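Local coordinates for protein yopT (Bacillus subtilis, PDB 2DLB) that is of unknown function but forms a homodimer whose two subunits pair through their long antiparallel beta-strands, at the interface of chains A and B. Coordinates in Å, arbitrary orientation; residue numbers count along the deposited sequence, not the author numbering. Chains: chain A/B, yopT.

The interface of chains A and B. Residues chain A 14-16, 30; chain B 6, 8, 55.
A:Ile14 and B:Ile8 exchange backbone hydrogen bonds in both directions, and A:Leu16 and B:Asn6 do the same two residues along, which makes strands 3-19 of the two subunits antiparallel neighbours in one intermolecular sheet of the homodimer. The A:Ile14 N to B:Ile8 O bond measures 2.9 Å and is nearly straight, 169° at the hydrogen. The bond from B:Asn6 N to A:Leu16 O, at 2.8 Å, is more bent. All four bonds use main-chain groups; the two bridges define the antiparallel register, and side-chain packing probably helps select it.

Over one face, A:Ile14, A:Leu16 and B:Ile8 form an apolar layer. A:Val30, on helix 23-35, meets B:Ile8 tip to tip, its CG1 methyl 3.7 Å from the B:Ile8 CD1 methyl; chi1 of 163° turns CG1 toward B:Ile8 and CG2 toward B:Asn6. That same B:Ile8 methyl also packs 3.9 Å from A:Leu16 CB, so it sits in the corner between helix 23-35 and strand 3-19 of chain A. A:Val30 CG2 passes alongside the B:Asn6 amide, 3.7 Å from ND2, a van der Waals contact without a hydrogen bond.

B:Phe55, from strand 52-69, lies over the A:Ile14 and A:Leu16 side chains, which both cross it obliquely and meet its CD1 side, while A:Val30 closes the flank. Chi1 of 62° sets A:Ile14 CG1 between its backbone N and carbonyl carbon, and from there the CD1 methyl reaches within 3.7 Å of B:Phe55 CD1. A:Leu16 CD2 meets the ring at its edge, in the ring plane, 3.8 Å from B:Phe55 CE1.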
# COMPACT_ATOMS: atom_id res chain seq x y z
N ILE A 14 3.85 4.45 -6.04
CA ILE A 14 4.34 5.58 -5.23
C ILE A 14 5.47 6.27 -5.98
O ILE A 14 6.07 5.73 -6.93
CB ILE A 14 4.80 5.18 -3.83
CG1 ILE A 14 5.97 4.22 -3.83
CG2 ILE A 14 3.61 4.58 -3.05
CD1 ILE A 14 6.84 4.30 -2.59
N VAL A 15 5.74 7.51 -5.58
CA VAL A 15 6.76 8.36 -6.17
C VAL A 15 7.73 8.74 -5.07
O VAL A 15 7.27 9.22 -4.03
CB VAL A 15 6.14 9.55 -6.97
CG1 VAL A 15 5.36 10.55 -6.17
CG2 VAL A 15 7.22 10.31 -7.77
N LEU A 16 9.04 8.49 -5.27
CA LEU A 16 10.09 8.80 -4.30
C LEU A 16 11.23 9.49 -5.05
O LEU A 16 11.76 8.90 -6.02
CB LEU A 16 10.75 7.63 -3.63
CG LEU A 16 10.39 7.08 -2.28
CD1 LEU A 16 11.27 5.85 -2.03
CD2 LEU A 16 10.50 8.12 -1.17
N VAL A 30 16.47 3.81 -2.86
CA VAL A 30 15.07 3.48 -2.77
C VAL A 30 14.90 2.04 -2.37
O VAL A 30 14.01 1.69 -1.57
CB VAL A 30 14.36 3.73 -4.15
CG1 VAL A 30 13.02 3.03 -4.26
CG2 VAL A 30 14.31 5.25 -4.35
N ASN B 6 11.82 8.24 -8.79
CA ASN B 6 11.53 6.84 -8.91
C ASN B 6 10.05 6.59 -8.70
O ASN B 6 9.44 7.12 -7.80
CB ASN B 6 12.32 6.02 -7.87
CG ASN B 6 13.81 6.05 -8.08
OD1 ASN B 6 14.39 5.16 -8.71
ND2 ASN B 6 14.44 7.06 -7.52
N ILE B 8 7.63 3.44 -7.88
CA ILE B 8 7.77 2.10 -7.32
C ILE B 8 6.40 1.48 -7.20
O ILE B 8 5.44 2.13 -6.73
CB ILE B 8 8.45 2.17 -5.93
CG1 ILE B 8 9.78 2.95 -5.97
CG2 ILE B 8 8.66 0.78 -5.40
CD1 ILE B 8 9.74 4.27 -5.30
N PHE B 55 4.67 7.95 2.02
CA PHE B 55 4.93 8.00 0.61
C PHE B 55 3.77 8.63 -0.19
O PHE B 55 2.62 8.39 0.12
CB PHE B 55 5.19 6.63 0.04
CG PHE B 55 6.32 5.94 0.78
CD1 PHE B 55 7.63 6.23 0.44
CD2 PHE B 55 6.10 5.07 1.80
CE1 PHE B 55 8.70 5.69 1.11
CE2 PHE B 55 7.17 4.48 2.51
CZ PHE B 55 8.45 4.80 2.16